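Local coordinates for glycolipid-binding domain-containing protein (Pseudomonas aeruginosa, PDB 2H1T), which is of unknown function but probably binds glycolipids or takes part in their metabolism, at residues Ile105-Arg117 with Val172-Phe185. Residues are numbered along the deposited sequence; the frame is centred on the assembly and turned at random.
Sequences IWPSPFTNTFPIR and VDEQGLVIDYPGLF
Pro-109 lies on Phe-185 in a CH-pi contact: its CD sits 3.8 Å from the ring centroid, 11° off the normal, where the compact, rigid pyrrolidine can set a C-H over the phenyl face. This joins the loop and short helix that follow strand 102-106 to the C-terminal hairpin of the same mixed beta-sheet, where Leu-184 and Phe-185 opposite Tyr-181 form a classic beta bulge. Trp-106 meets the same ring obliquely, CZ3 coming to 3.8 Å from CZ of Phe-185, the two planes inclined by 60°. The cis peptide before Pro-107 folds its CB back over the indole face, while Glu-40 holds the indole NE1.

Toward the helix the contact turns polar. Thr-113 OG1 donates to Gly-176 O at 2.7 Å from above the carbonyl plane, and it receives a bond from a water that also donates to Pro-109 O and accepts from Val-178 N, so one water ties both backbones together. Gly-176 suits the end of its type I turn: its positive phi favours glycine, and it lies close against Thr-113, with Ile-116 and Arg-117 beside it.

Behind this, Asp-173 OD1 fixes the turn by accepting from Gln-175 N, an Asx turn, and from Leu-177 N on the opposite face of its carboxylate, while OD2 forms a salt bridge with Arg-187. Bent at chi2 and chi3, Arg-117 curls back until NH1 donates a hydrogen bond to Gln-175 O at 2.7 Å, nearly in the guanidinium plane.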
ATOM      1  N   ILE A 105      12.727   6.926  11.741  1.00 14.39           N
ATOM      2  CA  ILE A 105      12.181   6.489  10.440  1.00 15.11           C
ATOM      3  C   ILE A 105      10.997   7.401  10.204  1.00 16.25           C
ATOM      4  O   ILE A 105      10.146   7.519  11.080  1.00 16.58           O
ATOM      5  CB  ILE A 105      11.617   5.040  10.513  1.00 16.84           C
ATOM      6  CG1 ILE A 105      12.719   3.986  10.734  1.00 14.69           C
ATOM      7  CG2 ILE A 105      10.858   4.723   9.227  1.00 15.71           C
ATOM      8  CD1 ILE A 105      12.243   2.720  11.433  1.00 16.39           C
ATOM      9  N   TRP A 106      10.910   7.978   9.006  1.00 16.46           N
ATOM     10  CA  TRP A 106       9.680   8.651   8.507  1.00 15.69           C
ATOM     11  C   TRP A 106       9.062   7.693   7.491  1.00 17.42           C
ATOM     12  O   TRP A 106       9.773   7.145   6.649  1.00 18.07           O
ATOM     13  CB  TRP A 106       9.980  10.004   7.807  1.00 17.60           C
ATOM     14  CG  TRP A 106       8.805  10.515   7.024  1.00 17.77           C
ATOM     15  CD1 TRP A 106       8.541  10.350   5.668  1.00 22.68           C
ATOM     16  CD2 TRP A 106       7.674  11.229   7.556  1.00 20.86           C
ATOM     17  NE1 TRP A 106       7.304  10.902   5.357  1.00 21.86           N
ATOM     18  CE2 TRP A 106       6.767  11.456   6.488  1.00 19.11           C
ATOM     19  CE3 TRP A 106       7.328  11.663   8.836  1.00 20.58           C
ATOM     20  CZ2 TRP A 106       5.555  12.125   6.667  1.00 21.60           C
ATOM     21  CZ3 TRP A 106       6.116  12.337   9.009  1.00 21.60           C
ATOM     22  CH2 TRP A 106       5.253  12.554   7.931  1.00 21.69           C
ATOM     23  N   PRO A 107       7.742   7.531   7.513  1.00 15.55           N
ATOM     24  CA  PRO A 107       6.773   8.079   8.454  1.00 15.50           C
ATOM     25  C   PRO A 107       6.397   7.116   9.568  1.00 16.50           C
ATOM     26  O   PRO A 107       5.504   6.277   9.396  1.00 15.76           O
ATOM     27  CB  PRO A 107       5.570   8.337   7.545  1.00 15.82           C
ATOM     28  CG  PRO A 107       5.644   7.303   6.516  1.00 16.09           C
ATOM     29  CD  PRO A 107       7.065   6.893   6.357  1.00 13.65           C
ATOM     30  N   SER A 108       7.028   7.255  10.733  1.00 14.39           N
ATOM     31  CA  SER A 108       6.643   6.398  11.865  1.00 15.04           C
ATOM     32  C   SER A 108       6.812   7.074  13.202  1.00 15.73           C
ATOM     33  O   SER A 108       7.900   7.513  13.560  1.00 17.88           O
ATOM     34  CB  SER A 108       7.398   5.080  11.887  1.00 15.76           C
ATOM     35  OG  SER A 108       7.097   4.316  13.057  1.00 16.56           O
ATOM     36  N   PRO A 109       5.745   7.069  14.009  1.00 14.08           N
ATOM     37  CA  PRO A 109       5.946   7.647  15.346  1.00 13.80           C
ATOM     38  C   PRO A 109       6.523   6.634  16.342  1.00 14.81           C
ATOM     39  O   PRO A 109       6.825   6.971  17.519  1.00 17.22           O
ATOM     40  CB  PRO A 109       4.531   8.071  15.725  1.00 14.00           C
ATOM     41  CG  PRO A 109       3.698   7.058  15.117  1.00 13.22           C
ATOM     42  CD  PRO A 109       4.341   6.673  13.797  1.00 14.65           C
ATOM     43  N   PHE A 110       6.726   5.402  15.885  1.00 13.59           N
ATOM     44  CA  PHE A 110       7.402   4.406  16.751  1.00 15.64           C
ATOM     45  C   PHE A 110       8.737   4.906  17.254  1.00 15.83           C
ATOM     46  O   PHE A 110       9.039   4.799  18.460  1.00 14.44           O
ATOM     47  CB  PHE A 110       7.617   3.062  16.074  1.00 14.35           C
ATOM     48  CG  PHE A 110       8.387   2.073  16.925  1.00 13.78           C
ATOM     49  CD1 PHE A 110       7.998   1.801  18.254  1.00 13.76           C
ATOM     50  CD2 PHE A 110       9.451   1.408  16.421  1.00 15.69           C
ATOM     51  CE1 PHE A 110       8.690   0.904  19.048  1.00 13.76           C
ATOM     52  CE2 PHE A 110      10.151   0.508  17.223  1.00 16.73           C
ATOM     53  CZ  PHE A 110       9.773   0.260  18.528  1.00 17.89           C
ATOM     54  N   THR A 111       9.536   5.463  16.346  1.00 15.34           N
ATOM     55  CA  THR A 111      10.930   5.712  16.674  1.00 14.88           C
ATOM     56  C   THR A 111      11.171   6.805  17.719  1.00 15.59           C
ATOM     57  O   THR A 111      12.231   6.859  18.316  1.00 17.03           O
ATOM     58  CB  THR A 111      11.780   5.952  15.403  1.00 16.03           C
ATOM     59  OG1 THR A 111      11.243   7.036  14.617  1.00 16.22           O
ATOM     60  CG2 THR A 111      11.826   4.667  14.576  1.00 14.78           C
ATOM     61  N   ASN A 112      10.154   7.615  18.005  1.00 15.58           N
ATOM     62  CA  ASN A 112      10.232   8.596  19.088  1.00 15.47           C
ATOM     63  C   ASN A 112      10.416   7.918  20.461  1.00 15.27           C
ATOM     64  O   ASN A 112      10.882   8.528  21.413  1.00 12.39           O
ATOM     65  CB  ASN A 112       8.974   9.446  19.101  1.00 13.11           C
ATOM     66  CG  ASN A 112       8.834  10.330  17.868  1.00 15.26           C
ATOM     67  OD1 ASN A 112       8.148   9.974  16.904  1.00 13.55           O
ATOM     68  ND2 ASN A 112       9.541  11.422  17.859  1.00 14.88           N
ATOM     69  N   THR A 113      10.051   6.644  20.540  1.00 14.49           N
ATOM     70  CA  THR A 113      10.196   5.880  21.774  1.00 14.37           C
ATOM     71  C   THR A 113      11.649   5.680  22.177  1.00 14.73           C
ATOM     72  O   THR A 113      11.966   5.701  23.362  1.00 13.99           O
ATOM     73  CB  THR A 113       9.471   4.543  21.626  1.00 15.49           C
ATOM     74  OG1 THR A 113       8.087   4.817  21.465  1.00 15.58           O
ATOM     75  CG2 THR A 113       9.640   3.652  22.857  1.00 15.62           C
ATOM     76  N   PHE A 114      12.552   5.644  21.210  1.00 13.96           N
ATOM     77  CA  PHE A 114      13.962   5.353  21.520  1.00 14.41           C
ATOM     78  C   PHE A 114      14.595   6.397  22.408  1.00 14.26           C
ATOM     79  O   PHE A 114      15.083   6.026  23.483  1.00 13.65           O
ATOM     80  CB  PHE A 114      14.765   5.054  20.251  1.00 16.14           C
ATOM     81  CG  PHE A 114      14.371   3.736  19.628  1.00 19.49           C
ATOM     82  CD1 PHE A 114      14.763   2.529  20.222  1.00 19.59           C
ATOM     83  CD2 PHE A 114      13.538   3.683  18.527  1.00 20.10           C
ATOM     84  CE1 PHE A 114      14.392   1.298  19.688  1.00 17.06           C
ATOM     85  CE2 PHE A 114      13.136   2.439  18.000  1.00 21.39           C
ATOM     86  CZ  PHE A 114      13.544   1.257  18.587  1.00 18.85           C
ATOM     87  N   PRO A 115      14.607   7.690  21.979  1.00 12.85           N
ATOM     88  CA  PRO A 115      15.216   8.671  22.884  1.00 13.89           C
ATOM     89  C   PRO A 115      14.513   8.746  24.233  1.00 15.97           C
ATOM     90  O   PRO A 115      15.177   8.883  25.259  1.00 16.75           O
ATOM     91  CB  PRO A 115      15.127   9.987  22.112  1.00 16.05           C
ATOM     92  CG  PRO A 115      15.027   9.576  20.667  1.00 15.38           C
ATOM     93  CD  PRO A 115      14.226   8.292  20.698  1.00 12.77           C
ATOM     94  N   ILE A 116      13.184   8.594  24.231  1.00 15.39           N
ATOM     95  CA  ILE A 116      12.425   8.620  25.470  1.00 16.22           C
ATOM     96  C   ILE A 116      12.890   7.536  26.430  1.00 18.39           C
ATOM     97  O   ILE A 116      13.140   7.810  27.585  1.00 17.91           O
ATOM     98  CB  ILE A 116      10.919   8.535  25.204  1.00 17.96           C
ATOM     99  CG1 ILE A 116      10.464   9.849  24.558  1.00 19.06           C
ATOM    100  CG2 ILE A 116      10.106   8.376  26.507  1.00 16.86           C
ATOM    101  CD1 ILE A 116       9.142   9.720  23.815  1.00 16.18           C
ATOM    102  N   ARG A 117      13.018   6.313  25.935  1.00 15.50           N
ATOM    103  CA  ARG A 117      13.346   5.186  26.796  1.00 15.43           C
ATOM    104  C   ARG A 117      14.816   5.185  27.106  1.00 15.35           C
ATOM    105  O   ARG A 117      15.210   4.776  28.198  1.00 17.45           O
ATOM    106  CB  ARG A 117      12.936   3.864  26.153  1.00 15.88           C
ATOM    107  CG  ARG A 117      11.453   3.644  26.052  1.00 20.65           C
ATOM    108  CD  ARG A 117      10.833   3.478  27.443  1.00 25.02           C
ATOM    109  NE  ARG A 117      11.177   2.183  28.043  1.00 25.34           N
ATOM    110  CZ  ARG A 117      10.464   1.060  27.897  1.00 28.67           C
ATOM    111  NH1 ARG A 117       9.344   1.044  27.200  1.00 26.89           N
ATOM    112  NH2 ARG A 117      10.866  -0.068  28.458  1.00 30.96           N
ATOM    113  N   VAL A 172       2.533  10.313  25.036  1.00 15.12           N
ATOM    114  CA  VAL A 172       3.035   8.959  25.100  1.00 13.94           C
ATOM    115  C   VAL A 172       2.425   8.208  26.291  1.00 15.42           C
ATOM    116  O   VAL A 172       1.928   8.810  27.251  1.00 16.05           O
ATOM    117  CB  VAL A 172       4.584   8.908  25.139  1.00 14.86           C
ATOM    118  CG1 VAL A 172       5.131   9.706  23.964  1.00 14.14           C
ATOM    119  CG2 VAL A 172       5.173   9.498  26.457  1.00 13.83           C
ATOM    120  N   ASP A 173       2.459   6.888  26.199  1.00 14.84           N
ATOM    121  CA  ASP A 173       1.967   6.046  27.286  1.00 15.68           C
ATOM    122  C   ASP A 173       3.095   5.723  28.214  1.00 16.03           C
ATOM    123  O   ASP A 173       4.224   6.186  28.037  1.00 17.39           O
ATOM    124  CB  ASP A 173       1.268   4.782  26.739  1.00 16.98           C
ATOM    125  CG  ASP A 173       2.198   3.828  26.028  1.00 18.06           C
ATOM    126  OD1 ASP A 173       3.441   3.891  26.207  1.00 17.00           O
ATOM    127  OD2 ASP A 173       1.655   2.992  25.264  1.00 18.30           O
ATOM    128  N   GLU A 174       2.802   4.922  29.229  1.00 16.65           N
ATOM    129  CA  GLU A 174       3.788   4.619  30.237  1.00 18.79           C
ATOM    130  C   GLU A 174       4.984   3.840  29.767  1.00 18.40           C
ATOM    131  O   GLU A 174       5.991   3.824  30.464  1.00 20.23           O
ATOM    132  CB  GLU A 174       3.151   3.869  31.380  1.00 21.00           C
ATOM    133  CG  GLU A 174       1.986   4.604  31.996  1.00 29.39           C
ATOM    134  CD  GLU A 174       0.659   4.042  31.519  1.00 36.92           C
ATOM    135  OE1 GLU A 174       0.409   4.132  30.284  1.00 33.83           O
ATOM    136  OE2 GLU A 174      -0.101   3.499  32.396  1.00 40.47           O
ATOM    137  N   GLN A 175       4.905   3.203  28.603  1.00 18.18           N
ATOM    138  CA  GLN A 175       6.066   2.555  28.014  1.00 17.34           C
ATOM    139  C   GLN A 175       6.793   3.464  27.006  1.00 17.53           C
ATOM    140  O   GLN A 175       7.785   3.074  26.382  1.00 18.76           O
ATOM    141  CB  GLN A 175       5.649   1.220  27.374  1.00 17.62           C
ATOM    142  CG  GLN A 175       5.211   0.130  28.384  1.00 17.32           C
ATOM    143  CD  GLN A 175       3.840   0.401  28.998  1.00 21.08           C
ATOM    144  OE1 GLN A 175       2.907   0.793  28.279  1.00 23.91           O
ATOM    145  NE2 GLN A 175       3.712   0.224  30.356  1.00 17.38           N
ATOM    146  N   GLY A 176       6.280   4.675  26.813  1.00 18.40           N
ATOM    147  CA  GLY A 176       6.944   5.631  25.943  1.00 17.97           C
ATOM    148  C   GLY A 176       6.508   5.492  24.506  1.00 17.29           C
ATOM    149  O   GLY A 176       7.087   6.101  23.627  1.00 16.28           O
ATOM    150  N   LEU A 177       5.461   4.698  24.268  1.00 17.91           N
ATOM    151  CA  LEU A 177       4.874   4.602  22.951  1.00 16.21           C
ATOM    152  C   LEU A 177       3.933   5.781  22.697  1.00 15.15           C
ATOM    153  O   LEU A 177       3.087   6.109  23.513  1.00 14.61           O
ATOM    154  CB  LEU A 177       4.156   3.263  22.725  1.00 17.91           C
ATOM    155  CG  LEU A 177       4.927   1.954  22.606  1.00 19.33           C
ATOM    156  CD1 LEU A 177       5.825   1.944  21.333  1.00 22.06           C
ATOM    157  CD2 LEU A 177       5.702   1.580  23.841  1.00 23.57           C
ATOM    158  N   VAL A 178       4.075   6.370  21.522  1.00 16.26           N
ATOM    159  CA  VAL A 178       3.274   7.485  21.106  1.00 17.09           C
ATOM    160  C   VAL A 178       1.780   7.103  21.012  1.00 15.53           C
ATOM    161  O   VAL A 178       1.393   6.110  20.336  1.00 16.70           O
ATOM    162  CB  VAL A 178       3.782   8.088  19.754  1.00 15.55           C
ATOM    163  CG1 VAL A 178       2.819   9.108  19.222  1.00 15.64           C
ATOM    164  CG2 VAL A 178       5.159   8.695  19.890  1.00 16.25           C
ATOM    165  N   ILE A 179       0.962   7.879  21.701  1.00 17.68           N
ATOM    166  CA  ILE A 179      -0.494   7.871  21.521  1.00 17.88           C
ATOM    167  C   ILE A 179      -0.875   8.852  20.398  1.00 17.75           C
ATOM    168  O   ILE A 179      -1.473   8.456  19.377  1.00 15.89           O
ATOM    169  CB  ILE A 179      -1.236   8.224  22.877  1.00 17.90           C
ATOM    170  CG1 ILE A 179      -0.831   7.226  23.960  1.00 16.63           C
ATOM    171  CG2 ILE A 179      -2.802   8.151  22.734  1.00 17.29           C
ATOM    172  CD1 ILE A 179      -1.429   7.543  25.349  1.00 19.00           C
ATOM    173  N   ASP A 180      -0.555  10.124  20.617  1.00 17.04           N
ATOM    174  CA  ASP A 180      -0.835  11.207  19.667  1.00 18.33           C
ATOM    175  C   ASP A 180       0.440  11.928  19.328  1.00 17.17           C
ATOM    176  O   ASP A 180       1.169  12.355  20.181  1.00 18.86           O
ATOM    177  CB  ASP A 180      -1.820  12.213  20.193  1.00 19.42           C
ATOM    178  CG  ASP A 180      -3.198  11.647  20.373  1.00 25.16           C
ATOM    179  OD1 ASP A 180      -3.628  10.828  19.518  1.00 31.53           O
ATOM    180  OD2 ASP A 180      -3.864  12.029  21.361  1.00 32.78           O
ATOM    181  N   TYR A 181       0.680  12.019  18.048  1.00 15.51           N
ATOM    182  CA  TYR A 181       1.697  12.892  17.448  1.00 16.22           C
ATOM    183  C   TYR A 181       0.823  13.935  16.751  1.00 15.49           C
ATOM    184  O   TYR A 181       0.390  13.756  15.621  1.00 14.24           O
ATOM    185  CB  TYR A 181       2.573  12.119  16.477  1.00 17.29           C
ATOM    186  CG  TYR A 181       3.863  12.848  16.199  1.00 17.27           C
ATOM    187  CD1 TYR A 181       3.859  14.203  15.856  1.00 14.15           C
ATOM    188  CD2 TYR A 181       5.090  12.181  16.254  1.00 14.83           C
ATOM    189  CE1 TYR A 181       5.044  14.877  15.585  1.00 17.20           C
ATOM    190  CE2 TYR A 181       6.291  12.842  15.961  1.00 18.01           C
ATOM    191  CZ  TYR A 181       6.263  14.194  15.656  1.00 18.60           C
ATOM    192  OH  TYR A 181       7.417  14.894  15.380  1.00 19.47           O
ATOM    193  N   PRO A 182       0.510  15.026  17.442  1.00 18.56           N
ATOM    194  CA  PRO A 182      -0.631  15.834  17.001  1.00 19.46           C
ATOM    195  C   PRO A 182      -0.535  16.348  15.558  1.00 17.67           C
ATOM    196  O   PRO A 182       0.468  16.939  15.147  1.00 18.79           O
ATOM    197  CB  PRO A 182      -0.680  16.987  18.025  1.00 21.06           C
ATOM    198  CG  PRO A 182       0.112  16.443  19.245  1.00 17.07           C
ATOM    199  CD  PRO A 182       1.160  15.567  18.655  1.00 20.35           C
ATOM    200  N   GLY A 183      -1.593  16.061  14.792  1.00 20.85           N
ATOM    201  CA  GLY A 183      -1.682  16.480  13.402  1.00 21.09           C
ATOM    202  C   GLY A 183      -0.887  15.606  12.451  1.00 20.72           C
ATOM    203  O   GLY A 183      -1.007  15.783  11.256  1.00 20.50           O
ATOM    204  N   LEU A 184      -0.082  14.661  12.963  1.00 19.78           N
ATOM    205  CA  LEU A 184       0.679  13.764  12.101  1.00 18.24           C
ATOM    206  C   LEU A 184       0.299  12.284  12.239  1.00 16.44           C
ATOM    207  O   LEU A 184       0.182  11.613  11.219  1.00 14.95           O
ATOM    208  CB  LEU A 184       2.180  13.891  12.336  1.00 18.02           C
ATOM    209  CG  LEU A 184       2.804  15.164  11.776  1.00 23.34           C
ATOM    210  CD1 LEU A 184       4.274  15.050  11.993  1.00 26.49           C
ATOM    211  CD2 LEU A 184       2.512  15.316  10.342  1.00 23.91           C
ATOM    212  N   PHE A 185       0.181  11.771  13.464  1.00 15.65           N
ATOM    213  CA  PHE A 185      -0.167  10.362  13.664  1.00 14.86           C
ATOM    214  C   PHE A 185      -1.100  10.191  14.818  1.00 15.35           C
ATOM    215  O   PHE A 185      -0.994  10.946  15.828  1.00 14.35           O
ATOM    216  CB  PHE A 185       1.069   9.535  13.952  1.00 15.71           C
ATOM    217  CG  PHE A 185       2.098   9.601  12.875  1.00 13.99           C
ATOM    218  CD1 PHE A 185       1.973   8.821  11.720  1.00 18.67           C
ATOM    219  CD2 PHE A 185       3.196  10.422  13.000  1.00 16.70           C
ATOM    220  CE1 PHE A 185       2.937   8.872  10.709  1.00 16.10           C
ATOM    221  CE2 PHE A 185       4.182  10.482  11.965  1.00 15.71           C
ATOM    222  CZ  PHE A 185       4.034   9.718  10.815  1.00 13.87           C
TER
HETATM  223  O   HOH W   1       6.100   5.467  19.682  1.00 10.43           O